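Local coordinates for 3-ketosteroid-delta4-5alpha-dehydrogenase (Rhodococcus jostii, PDB 4AT2), which is a flavoenzyme of steroid catabolism that dehydrogenates 3-ketosteroids at the delta-4 position with FAD as cofactor, at residues Asp39-Asp43 and Ala65-Val69; Met108-Met113 and Ile125-Cys129; Arg235-Ile239 and Val250-Val256; Arg322-Gly328 and Gln354-Ile359. All blocks are in the same frame, centred on the assembly; numbering follows the deposited sequence.

Interaction 1 (Asp39-Asp43 and Ala65-Val69); sequences DYEAD and ADVLV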
loop_
_atom_site.group_PDB
_atom_site.type_symbol
_atom_site.label_atom_id
_atom_site.label_comp_id
_atom_site.label_asym_id
_atom_site.label_seq_id
_atom_site.Cartn_x
_atom_site.Cartn_y
_atom_site.Cartn_z
ATOM N N ASP A 39 -14.951 -37.723 4.168
ATOM C CA ASP A 39 -14.196 -38.571 3.250
ATOM C C ASP A 39 -12.835 -38.948 3.810
ATOM O O ASP A 39 -12.329 -40.045 3.555
ATOM C CB ASP A 39 -14.035 -37.888 1.894
ATOM C CG ASP A 39 -15.353 -37.644 1.225
ATOM O OD1 ASP A 39 -15.811 -38.548 0.498
ATOM O OD2 ASP A 39 -15.963 -36.585 1.456
ATOM N N TYR A 40 -12.249 -38.024 4.568
ATOM C CA TYR A 40 -10.956 -38.226 5.200
ATOM C C TYR A 40 -11.018 -37.587 6.579
ATOM O O TYR A 40 -11.824 -36.681 6.810
ATOM C CB TYR A 40 -9.819 -37.573 4.392
ATOM C CG TYR A 40 -9.680 -38.041 2.955
ATOM C CD1 TYR A 40 -10.373 -37.402 1.934
ATOM C CD2 TYR A 40 -8.836 -39.104 2.617
ATOM C CE1 TYR A 40 -10.259 -37.817 0.617
ATOM C CE2 TYR A 40 -8.707 -39.525 1.295
ATOM C CZ TYR A 40 -9.419 -38.870 0.301
ATOM O OH TYR A 40 -9.302 -39.260 -1.023
ATOM N N GLU A 41 -10.172 -38.063 7.487
ATOM C CA GLU A 41 -10.061 -37.490 8.831
ATOM C C GLU A 41 -8.605 -37.517 9.284
ATOM O O GLU A 41 -7.872 -38.453 8.976
ATOM C CB GLU A 41 -10.911 -38.260 9.853
ATOM C CG GLU A 41 -12.399 -38.331 9.552
ATOM C CD GLU A 41 -13.159 -39.189 10.556
ATOM O OE1 GLU A 41 -13.099 -38.886 11.773
ATOM O OE2 GLU A 41 -13.813 -40.170 10.129
ATOM N N ALA A 42 -8.203 -36.486 10.026
ATOM C CA ALA A 42 -6.876 -36.402 10.634
ATOM C C ALA A 42 -6.955 -35.519 11.869
ATOM O O ALA A 42 -7.976 -34.874 12.112
ATOM C CB ALA A 42 -5.860 -35.829 9.648
ATOM N N ASP A 43 -5.885 -35.489 12.654
ATOM C CA ASP A 43 -5.817 -34.556 13.777
ATOM C C ASP A 43 -5.473 -33.172 13.247
ATOM O O ASP A 43 -6.134 -32.194 13.574
ATOM C CB ASP A 43 -4.745 -34.978 14.771
ATOM C CG ASP A 43 -5.106 -36.235 15.520
ATOM O OD1 ASP A 43 -6.308 -36.476 15.755
ATOM O OD2 ASP A 43 -4.173 -36.979 15.865
ATOM N N ALA A 65 0.607 -36.144 16.535
ATOM C CA ALA A 65 -0.659 -35.971 15.802
ATOM C C ALA A 65 -0.701 -36.785 14.518
ATOM O O ALA A 65 0.329 -37.030 13.889
ATOM C CB ALA A 65 -0.898 -34.496 15.486
ATOM N N ASP A 66 -1.906 -37.200 14.137
ATOM C CA ASP A 66 -2.162 -37.815 12.840
ATOM C C ASP A 66 -2.278 -36.667 11.832
ATOM O O ASP A 66 -3.168 -35.829 11.950
ATOM C CB ASP A 66 -3.458 -38.646 12.940
ATOM C CG ASP A 66 -4.009 -39.106 11.588
ATOM O OD1 ASP A 66 -3.250 -39.326 10.624
ATOM O OD2 ASP A 66 -5.248 -39.283 11.509
ATOM N N VAL A 67 -1.353 -36.616 10.878
ATOM C CA VAL A 67 -1.260 -35.473 9.952
ATOM C C VAL A 67 -1.623 -35.844 8.520
ATOM O O VAL A 67 -1.114 -36.833 7.975
ATOM C CB VAL A 67 0.171 -34.876 9.939
ATOM C CG1 VAL A 67 0.234 -33.624 9.065
ATOM C CG2 VAL A 67 0.624 -34.531 11.348
ATOM N N LEU A 68 -2.492 -35.040 7.914
ATOM C CA LEU A 68 -2.846 -35.197 6.508
ATOM C C LEU A 68 -2.624 -33.892 5.750
ATOM O O LEU A 68 -3.207 -32.872 6.092
ATOM C CB LEU A 68 -4.303 -35.663 6.362
ATOM C CG LEU A 68 -4.909 -35.753 4.954
ATOM C CD1 LEU A 68 -4.127 -36.739 4.086
ATOM C CD2 LEU A 68 -6.388 -36.134 5.034
ATOM N N VAL A 69 -1.777 -33.949 4.721
ATOM C CA VAL A 69 -1.521 -32.798 3.861
ATOM C C VAL A 69 -2.416 -32.911 2.635
ATOM O O VAL A 69 -2.508 -33.975 2.037
ATOM C CB VAL A 69 -0.039 -32.739 3.421
ATOM C CG1 VAL A 69 0.224 -31.501 2.562
ATOM C CG2 VAL A 69 0.873 -32.700 4.635
HETATM O O HOH W 1 -7.428 -40.946 11.052
#

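Interaction 2 (Met108-Met113 and Ile125-Cys129); sequences MKTFMM and ITDYC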
loop_
_atom_site.group_PDB
_atom_site.type_symbol
_atom_site.label_atom_id
_atom_site.label_comp_id
_atom_site.label_asym_id
_atom_site.label_seq_id
_atom_site.Cartn_x
_atom_site.Cartn_y
_atom_site.Cartn_z
ATOM N N MET A 108 20.409 -8.522 13.864
ATOM C CA MET A 108 19.493 -8.990 12.837
ATOM C C MET A 108 18.154 -8.252 12.917
ATOM O O MET A 108 17.622 -7.819 11.892
ATOM C CB MET A 108 19.301 -10.494 12.981
ATOM C CG MET A 108 18.506 -11.129 11.866
ATOM S SD MET A 108 18.501 -12.902 12.161
ATOM C CE MET A 108 17.256 -13.401 10.982
ATOM N N LYS A 109 17.625 -8.109 14.130
ATOM C CA LYS A 109 16.343 -7.421 14.334
ATOM C C LYS A 109 16.436 -5.955 13.882
ATOM O O LYS A 109 15.542 -5.444 13.202
ATOM C CB LYS A 109 15.901 -7.508 15.811
ATOM C CG LYS A 109 14.651 -6.677 16.111
ATOM C CD LYS A 109 14.313 -6.611 17.596
ATOM C CE LYS A 109 13.296 -5.503 17.856
ATOM N NZ LYS A 109 12.679 -5.618 19.209
ATOM N N THR A 110 17.534 -5.290 14.237
ATOM C CA THR A 110 17.729 -3.885 13.882
ATOM C C THR A 110 17.708 -3.722 12.370
ATOM O O THR A 110 17.035 -2.827 11.835
ATOM C CB THR A 110 19.028 -3.341 14.497
ATOM O OG1 THR A 110 18.923 -3.427 15.926
ATOM C CG2 THR A 110 19.253 -1.865 14.097
ATOM N N PHE A 111 18.412 -4.612 11.681
ATOM C CA PHE A 111 18.391 -4.577 10.228
ATOM C C PHE A 111 16.981 -4.803 9.677
ATOM O O PHE A 111 16.515 -4.056 8.800
ATOM C CB PHE A 111 19.346 -5.602 9.593
ATOM C CG PHE A 111 19.154 -5.712 8.110
ATOM C CD1 PHE A 111 19.693 -4.748 7.255
ATOM C CD2 PHE A 111 18.354 -6.717 7.572
ATOM C CE1 PHE A 111 19.479 -4.811 5.886
ATOM C CE2 PHE A 111 18.131 -6.782 6.206
ATOM C CZ PHE A 111 18.698 -5.833 5.364
ATOM N N MET A 112 16.321 -5.852 10.156
ATOM C CA MET A 112 15.034 -6.245 9.574
ATOM C C MET A 112 13.957 -5.181 9.791
ATOM O O MET A 112 13.174 -4.906 8.887
ATOM C CB MET A 112 14.570 -7.601 10.113
ATOM C CG MET A 112 15.427 -8.759 9.609
ATOM S SD MET A 112 14.913 -10.354 10.277
ATOM C CE MET A 112 13.494 -10.740 9.245
ATOM N N MET A 113 13.923 -4.585 10.981
ATOM C CA MET A 113 12.954 -3.510 11.267
ATOM C C MET A 113 13.148 -2.336 10.306
ATOM O O MET A 113 12.175 -1.751 9.811
ATOM C CB MET A 113 13.071 -3.024 12.722
ATOM C CG MET A 113 12.609 -4.033 13.763
ATOM S SD MET A 113 10.907 -4.589 13.537
ATOM C CE MET A 113 10.005 -3.055 13.783
ATOM N N ILE A 125 9.176 -10.088 14.138
ATOM C CA ILE A 125 10.589 -10.015 13.765
ATOM C C ILE A 125 11.504 -10.372 14.940
ATOM O O ILE A 125 12.453 -11.141 14.764
ATOM C CB ILE A 125 10.941 -8.676 13.094
ATOM C CG1 ILE A 125 10.365 -8.685 11.662
ATOM C CG2 ILE A 125 12.451 -8.457 13.068
ATOM C CD1 ILE A 125 10.476 -7.368 10.918
ATOM N N THR A 126 11.193 -9.858 16.130
ATOM C CA THR A 126 11.988 -10.167 17.336
ATOM C C THR A 126 12.021 -11.678 17.574
ATOM O O THR A 126 13.094 -12.279 17.755
ATOM C CB THR A 126 11.468 -9.411 18.582
ATOM O OG1 THR A 126 11.462 -8.009 18.305
ATOM C CG2 THR A 126 12.375 -9.648 19.796
ATOM N N ASP A 127 10.839 -12.281 17.527
ATOM C CA ASP A 127 10.669 -13.714 17.694
ATOM C C ASP A 127 11.456 -14.519 16.639
ATOM O O ASP A 127 12.160 -15.471 16.965
ATOM C CB ASP A 127 9.169 -14.017 17.625
ATOM C CG ASP A 127 8.866 -15.482 17.697
ATOM O OD1 ASP A 127 9.094 -16.081 18.764
ATOM O OD2 ASP A 127 8.358 -16.023 16.701
ATOM N N TYR A 128 11.330 -14.123 15.376
ATOM C CA TYR A 128 12.051 -14.765 14.281
ATOM C C TYR A 128 13.563 -14.690 14.494
ATOM O O TYR A 128 14.287 -15.664 14.234
ATOM C CB TYR A 128 11.663 -14.057 12.981
ATOM C CG TYR A 128 12.203 -14.674 11.709
ATOM C CD1 TYR A 128 11.594 -15.786 11.130
ATOM C CD2 TYR A 128 13.304 -14.107 11.062
ATOM C CE1 TYR A 128 12.082 -16.335 9.948
ATOM C CE2 TYR A 128 13.799 -14.645 9.889
ATOM C CZ TYR A 128 13.185 -15.752 9.337
ATOM O OH TYR A 128 13.678 -16.277 8.171
ATOM N N CYS A 129 14.039 -13.540 14.961
ATOM C CA CYS A 129 15.478 -13.351 15.160
ATOM C C CYS A 129 16.007 -14.154 16.348
ATOM O O CYS A 129 17.084 -14.767 16.275
ATOM C CB CYS A 129 15.802 -11.867 15.334
ATOM S SG CYS A 129 15.572 -10.958 13.798
#

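Interaction 3 (Arg235-Ile239 and Val250-Val256); sequences RVVGI and VRARRGV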
loop_
_atom_site.group_PDB
_atom_site.type_symbol
_atom_site.label_atom_id
_atom_site.label_comp_id
_atom_site.label_asym_id
_atom_site.label_seq_id
_atom_site.Cartn_x
_atom_site.Cartn_y
_atom_site.Cartn_z
ATOM N N ARG A 235 -15.608 -22.748 15.821
ATOM C CA ARG A 235 -14.345 -23.478 15.687
ATOM C C ARG A 235 -14.216 -24.103 14.289
ATOM O O ARG A 235 -15.177 -24.677 13.770
ATOM C CB ARG A 235 -14.251 -24.586 16.747
ATOM C CG ARG A 235 -12.969 -25.396 16.646
ATOM C CD ARG A 235 -12.870 -26.587 17.589
ATOM N NE ARG A 235 -11.560 -27.204 17.374
ATOM C CZ ARG A 235 -10.434 -26.808 17.969
ATOM N NH1 ARG A 235 -10.443 -25.834 18.872
ATOM N NH2 ARG A 235 -9.291 -27.399 17.671
ATOM N N VAL A 236 -13.029 -24.003 13.695
ATOM C CA VAL A 236 -12.757 -24.663 12.424
ATOM C C VAL A 236 -12.493 -26.133 12.723
ATOM O O VAL A 236 -11.580 -26.462 13.483
ATOM C CB VAL A 236 -11.556 -24.027 11.694
ATOM C CG1 VAL A 236 -11.178 -24.830 10.460
ATOM C CG2 VAL A 236 -11.886 -22.593 11.303
ATOM N N VAL A 237 -13.299 -27.010 12.122
ATOM C CA VAL A 237 -13.265 -28.442 12.434
ATOM C C VAL A 237 -12.993 -29.295 11.194
ATOM O O VAL A 237 -13.032 -30.524 11.251
ATOM C CB VAL A 237 -14.578 -28.907 13.107
ATOM C CG1 VAL A 237 -14.757 -28.213 14.453
ATOM C CG2 VAL A 237 -15.765 -28.683 12.176
ATOM N N GLY A 238 -12.708 -28.642 10.070
ATOM C CA GLY A 238 -12.405 -29.372 8.835
ATOM C C GLY A 238 -12.445 -28.461 7.630
ATOM O O GLY A 238 -12.563 -27.246 7.774
ATOM N N ILE A 239 -12.339 -29.051 6.441
ATOM C CA ILE A 239 -12.392 -28.296 5.188
ATOM C C ILE A 239 -13.235 -29.039 4.156
ATOM O O ILE A 239 -13.450 -30.245 4.280
ATOM C CB ILE A 239 -10.980 -28.015 4.595
ATOM C CG1 ILE A 239 -10.255 -29.301 4.155
ATOM C CG2 ILE A 239 -10.116 -27.243 5.576
ATOM C CD1 ILE A 239 -10.650 -29.820 2.779
ATOM N N VAL A 250 -13.019 -33.092 4.657
ATOM C CA VAL A 250 -11.886 -33.612 5.415
ATOM C C VAL A 250 -11.964 -33.075 6.837
ATOM O O VAL A 250 -11.967 -31.860 7.036
ATOM C CB VAL A 250 -10.540 -33.187 4.777
ATOM C CG1 VAL A 250 -9.380 -33.723 5.598
ATOM C CG2 VAL A 250 -10.438 -33.672 3.329
ATOM N N ARG A 251 -12.026 -33.978 7.813
ATOM C CA ARG A 251 -12.173 -33.596 9.214
ATOM C C ARG A 251 -10.820 -33.326 9.857
ATOM O O ARG A 251 -9.869 -34.070 9.630
ATOM C CB ARG A 251 -12.901 -34.682 10.004
ATOM C CG ARG A 251 -13.392 -34.169 11.346
ATOM C CD ARG A 251 -14.512 -35.018 11.902
ATOM N NE ARG A 251 -14.012 -36.120 12.714
ATOM C CZ ARG A 251 -13.663 -36.010 13.996
ATOM N NH1 ARG A 251 -13.727 -34.829 14.610
ATOM N NH2 ARG A 251 -13.233 -37.077 14.659
ATOM N N ALA A 252 -10.746 -32.243 10.636
ATOM C CA ALA A 252 -9.535 -31.869 11.371
ATOM C C ALA A 252 -9.863 -31.836 12.857
ATOM O O ALA A 252 -10.470 -30.868 13.338
ATOM C CB ALA A 252 -9.021 -30.501 10.904
ATOM N N ARG A 253 -9.477 -32.883 13.588
ATOM C CA ARG A 253 -9.828 -32.975 15.011
ATOM C C ARG A 253 -9.195 -31.874 15.869
ATOM O O ARG A 253 -9.816 -31.402 16.823
ATOM C CB ARG A 253 -9.475 -34.350 15.594
ATOM C CG ARG A 253 -10.094 -35.536 14.870
ATOM C CD ARG A 253 -9.629 -36.843 15.498
ATOM N NE ARG A 253 -9.947 -38.000 14.661
ATOM C CZ ARG A 253 -9.078 -38.631 13.869
ATOM N NH1 ARG A 253 -7.805 -38.242 13.792
ATOM N NH2 ARG A 253 -9.482 -39.672 13.159
ATOM N N ARG A 254 -7.975 -31.469 15.526
ATOM C CA ARG A 254 -7.222 -30.512 16.346
ATOM C C ARG A 254 -6.967 -29.185 15.643
ATOM O O ARG A 254 -6.961 -28.137 16.277
ATOM C CB ARG A 254 -5.889 -31.116 16.797
ATOM C CG ARG A 254 -6.025 -32.428 17.560
ATOM C CD ARG A 254 -4.683 -32.876 18.114
ATOM N NE ARG A 254 -4.705 -34.275 18.556
ATOM C CZ ARG A 254 -3.625 -34.958 18.933
ATOM N NH1 ARG A 254 -2.431 -34.377 18.950
ATOM N NH2 ARG A 254 -3.742 -36.229 19.310
ATOM N N GLY A 255 -6.758 -29.213 14.331
ATOM C CA GLY A 255 -6.528 -27.954 13.626
ATOM C C GLY A 255 -6.322 -28.074 12.136
ATOM O O GLY A 255 -5.886 -29.111 11.635
ATOM N N VAL A 256 -6.656 -26.989 11.444
ATOM C CA VAL A 256 -6.401 -26.815 10.026
ATOM C C VAL A 256 -5.256 -25.811 9.907
ATOM O O VAL A 256 -5.285 -24.749 10.541
ATOM C CB VAL A 256 -7.635 -26.249 9.294
ATOM C CG1 VAL A 256 -7.285 -25.819 7.869
ATOM C CG2 VAL A 256 -8.770 -27.269 9.283
HETATM O O HOH W 2 -10.064 -28.413 14.784
HETATM O O HOH W 3 -13.401 -32.038 13.910
#

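Interaction 4 (Arg322-Gly328 and Gln354-Ile359); sequences RGILVNG and QAFLII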
loop_
_atom_site.group_PDB
_atom_site.type_symbol
_atom_site.label_atom_id
_atom_site.label_comp_id
_atom_site.label_asym_id
_atom_site.label_seq_id
_atom_site.Cartn_x
_atom_site.Cartn_y
_atom_site.Cartn_z
ATOM N N ARG A 322 28.642 -1.571 -11.689
ATOM C CA ARG A 322 29.740 -0.898 -12.366
ATOM C C ARG A 322 29.321 0.348 -13.148
ATOM O O ARG A 322 30.144 0.980 -13.802
ATOM C CB ARG A 322 30.471 -1.889 -13.288
ATOM C CG ARG A 322 31.261 -2.927 -12.516
ATOM C CD ARG A 322 31.787 -4.033 -13.427
ATOM N NE ARG A 322 32.729 -4.860 -12.682
ATOM C CZ ARG A 322 32.391 -5.868 -11.875
ATOM N NH1 ARG A 322 31.118 -6.244 -11.725
ATOM N NH2 ARG A 322 33.353 -6.509 -11.217
ATOM N N GLY A 323 28.043 0.708 -13.072
ATOM C CA GLY A 323 27.583 1.951 -13.682
ATOM C C GLY A 323 26.805 2.800 -12.694
ATOM O O GLY A 323 26.877 2.588 -11.472
ATOM N N ILE A 324 26.051 3.763 -13.219
ATOM C CA ILE A 324 25.071 4.469 -12.401
ATOM C C ILE A 324 23.676 4.298 -12.971
ATOM O O ILE A 324 23.473 4.338 -14.194
ATOM C CB ILE A 324 25.405 5.963 -12.213
ATOM C CG1 ILE A 324 25.517 6.697 -13.561
ATOM C CG2 ILE A 324 26.708 6.088 -11.439
ATOM C CD1 ILE A 324 25.487 8.210 -13.417
ATOM N N LEU A 325 22.717 4.084 -12.076
ATOM C CA LEU A 325 21.320 4.047 -12.482
ATOM C C LEU A 325 20.753 5.454 -12.450
ATOM O O LEU A 325 20.937 6.178 -11.479
ATOM C CB LEU A 325 20.504 3.147 -11.549
ATOM C CG LEU A 325 20.718 1.649 -11.746
ATOM C CD1 LEU A 325 20.114 0.892 -10.576
ATOM C CD2 LEU A 325 20.159 1.154 -13.085
ATOM N N VAL A 326 20.085 5.846 -13.526
ATOM C CA VAL A 326 19.383 7.121 -13.527
ATOM C C VAL A 326 17.912 6.908 -13.823
ATOM O O VAL A 326 17.544 5.950 -14.496
ATOM C CB VAL A 326 20.010 8.166 -14.489
ATOM C CG1 VAL A 326 21.443 8.480 -14.054
ATOM C CG2 VAL A 326 19.926 7.722 -15.950
ATOM N N ASN A 327 17.067 7.790 -13.292
ATOM C CA ASN A 327 15.641 7.726 -13.574
ATOM C C ASN A 327 15.291 8.415 -14.905
ATOM O O ASN A 327 16.184 8.755 -15.692
ATOM C CB ASN A 327 14.863 8.294 -12.376
ATOM C CG ASN A 327 15.131 9.770 -12.143
ATOM O OD1 ASN A 327 15.672 10.474 -13.003
ATOM N ND2 ASN A 327 14.728 10.255 -10.971
ATOM N N GLY A 328 14.000 8.617 -15.162
ATOM C CA GLY A 328 13.558 9.240 -16.405
ATOM C C GLY A 328 13.947 10.703 -16.544
ATOM O O GLY A 328 13.870 11.268 -17.644
ATOM N N GLN A 354 10.875 3.754 -14.414
ATOM C CA GLN A 354 11.798 4.212 -15.460
ATOM C C GLN A 354 13.211 4.230 -14.934
ATOM O O GLN A 354 13.489 4.933 -13.950
ATOM C CB GLN A 354 11.468 5.639 -15.912
ATOM C CG GLN A 354 10.004 5.894 -16.176
ATOM C CD GLN A 354 9.515 5.131 -17.366
ATOM O OE1 GLN A 354 9.877 5.435 -18.503
ATOM N NE2 GLN A 354 8.666 4.141 -17.122
ATOM N N ALA A 355 14.102 3.477 -15.578
ATOM C CA ALA A 355 15.511 3.456 -15.194
ATOM C C ALA A 355 16.395 3.220 -16.400
ATOM O O ALA A 355 15.990 2.554 -17.349
ATOM C CB ALA A 355 15.761 2.367 -14.150
ATOM N N PHE A 356 17.605 3.765 -16.346
ATOM C CA PHE A 356 18.627 3.497 -17.346
ATOM C C PHE A 356 19.918 3.244 -16.616
ATOM O O PHE A 356 20.178 3.887 -15.594
ATOM C CB PHE A 356 18.841 4.715 -18.259
ATOM C CG PHE A 356 17.594 5.219 -18.921
ATOM C CD1 PHE A 356 17.162 4.676 -20.125
ATOM C CD2 PHE A 356 16.856 6.248 -18.343
ATOM C CE1 PHE A 356 16.014 5.152 -20.741
ATOM C CE2 PHE A 356 15.703 6.728 -18.955
ATOM C CZ PHE A 356 15.291 6.184 -20.166
ATOM N N LEU A 357 20.732 2.321 -17.127
ATOM C CA LEU A 357 22.083 2.142 -16.596
ATOM C C LEU A 357 23.069 2.863 -17.504
ATOM O O LEU A 357 23.185 2.546 -18.696
ATOM C CB LEU A 357 22.463 0.646 -16.447
ATOM C CG LEU A 357 23.845 0.435 -15.798
ATOM C CD1 LEU A 357 23.801 0.782 -14.310
ATOM C CD2 LEU A 357 24.356 -0.990 -16.001
ATOM N N ILE A 358 23.766 3.839 -16.925
ATOM C CA ILE A 358 24.804 4.590 -17.635
ATOM C C ILE A 358 26.134 3.952 -17.246
ATOM O O ILE A 358 26.453 3.838 -16.057
ATOM C CB ILE A 358 24.800 6.088 -17.252
ATOM C CG1 ILE A 358 23.369 6.666 -17.280
ATOM C CG2 ILE A 358 25.771 6.857 -18.148
ATOM C CD1 ILE A 358 22.689 6.594 -18.644
ATOM N N ILE A 359 26.887 3.498 -18.241
ATOM C CA ILE A 359 28.087 2.711 -17.964
ATOM C C ILE A 359 29.103 2.900 -19.077
ATOM O O ILE A 359 28.727 2.925 -20.268
ATOM C CB ILE A 359 27.707 1.215 -17.759
ATOM C CG1 ILE A 359 28.918 0.380 -17.305
ATOM C CG2 ILE A 359 26.998 0.650 -18.999
ATOM C CD1 ILE A 359 28.548 -0.986 -16.735
#

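Interaction 1 (Asp39-Asp43 and Ala65-Val69)
D66 and D43 grip each other through two hydrogen bonds at one end of this contact, while L68 packs against A42 and Y40 at the other. The D66 amide points almost straight at D43 OD2, 2.9 Å from N to OD2 with 175° at the hydrogen, and meets that oxygen on its anti side, somewhat out of the carboxylate plane. In return D43 N donates to D66 O over 2.8 Å, a more bent bond (134°). The D43 carboxylate can turn back to the D66 amide because its CG lies beside its own backbone N (chi1 -70°). The two carboxylates are turned steeply against each other, with D43 OD2 and D66 OD2 separated by 5.0 Å. A water bridges E41 O and D66 OD2. On the apolar side, CB of L68 sits 3.6 Å from A42 CB, and its CD2 branch lies 3.8 Å from Y40 CB. R253 forms a salt bridge with D43 OD1, and R218 one with D66 OD1. Strands 40-42 and 67-70 belong to different sheets, and the chain turns its corner at D43. Two acidic side chains so near each other are probably tolerated because these arginines offset their charge, while the backbone amide occupies D43 OD2.

Interaction 2 (Met108-Met113 and Ile125-Cys129)
C129 presents its SG as a knob between M108 and M112 of the facing helix, with M108 CG 3.5 Å away and M112 SD 3.6 Å away; K109 N borders the same hollow. Beside it, I125 fills the next depression: its CG2 branch rests against M112 CB at 3.7 Å, and CD1 reaches M113 SD at 3.8 Å. The bend of M113 at chi2 (-57°) brings its sulfur to this isoleucine. Further along, both methionine methyls converge on the CD2-CE2 side of Y128. M108 brings CE to 3.8 Å from Y128 CE2 with an extended chain, whereas M112 bends at its last torsion (chi3 79°) to set CE near CD2; its sulfur makes an oblique Met-aromatic contact with the ring. The phenol OH is hydrogen-bonded to Y88 O, and the side chain of Y128 lies about 8 Å from the bound FAD. At the more open rim K109 runs out fully extended, laying CD and CE alongside T126 OG1 before NZ donates to that oxygen over 2.8 Å; NZ also forms a salt bridge with E122. With an alanine in place of K109, E122 would probably lose this salt bridge and T126 OG1 the ammonium that donates to it. Segments 108-113 and 125-129 run roughly antiparallel, at 141°, in a helical hairpin formed by helices 105-115 and 122-130.

Interaction 3 (Arg235-Ile239 and Val250-Val256)
This is the base of a beta hairpin, where antiparallel strands 236-243 and 246-252 pair and the second then turns a corner into strand 255-258. I239 and V250 form a hydrogen-bonded pair: I239 N donates to V250 O in the carbonyl plane, and V250 N returns to I239 O at 2.9 Å and 174°. G238 and R251 form the next, non-hydrogen-bonded pair, so close (CA to CA 4.2 Å) that a side chain on the glycine would run into V250 O. On the other edge V237 and G238 both face V229, a classic beta bulge. A252 N reaches V237 O over 2.9 Å, from above the carbonyl plane. Beyond the backbone, I239 CD1 lies 3.9 Å from V250 CG2, the two side chains side by side. The chi1 of I239 (66°) sends its CG2 toward the V256 methyls. V236 CG1 comes across V256 CG2 at 3.6 Å, and V256 thereby ties the hairpin to the parallel sheet that holds strand 255-258. One water lies between V236 O and A252 O, another between V237 O and R251 NH1; R251 NE forms a salt bridge with E41. Strand 223-230 flanks the hairpin on one edge, strand 40-42 on the other, and L68 and L70 of strand 67-70 pack against V250.

Interaction 4 (Arg322-Gly328 and Gln354-Ile359)
V326, I358 and I324 form the apolar centre, with V326 CG2 lying 3.8 Å from I358 CG1 and the two side chains crossing at about a right angle. I324 adds its CG1 branch, 3.8 Å from I358 CB; the torsion placing CG1 between N and C of its own backbone (chi1 58°) turns it onto that partner. On the other face L325 CD2 meets L357 CD1 at 3.9 Å. Helix 401-413 covers the first face through T405, Y409 and L402, and I343 of helix 340-350 packs on L325. Between the two faces runs a regular ladder: I324 pairs with I358 and V326 with F356 as hydrogen-bonded pairs, each with two N-H to O bonds, and L325 with L357 as the non-hydrogen-bonded pair between them. F356 carries the layer outward. Its CB touches V326 CG2, and the ring brings its CD2 edge to N327 O, 3.7 Å away and in the ring plane. Replacing F356 with an alanine would probably open a gap beside V326 and take away the ring edge that packs against N327 O. At the polar ends N327 OD1 accepts from the amides of R329 and Q331, and R322 forms a salt bridge with E366; Q354 O is buried without a partner. The pairing is that of an edge strand in an antiparallel sheet: 324-326 lies outermost of four within this chain, next to 356-360.

Interactions 1 and 3 are neighbours, their centres about 9 Å apart: strand 40-42 pairs with strand 246-252, joined by Y40 O to R251 N and A42 O to R253 N, and both contacts are only partly buried. There, acidic residues of interaction 1 meet arginines of interaction 3 around a sheet corner. Interactions 2 and 4 are the buried ones, both with apolar side chains at their centre. Yet they differ in kind: interaction 2 packs sulfur and methyl groups between helices close to the flavin, whereas interaction 4 knits two strands by backbone bonds. Interaction 4 lies on the opposite side of the chain's centre from interactions 1 and 3, about 54 and 53 Å away between centres.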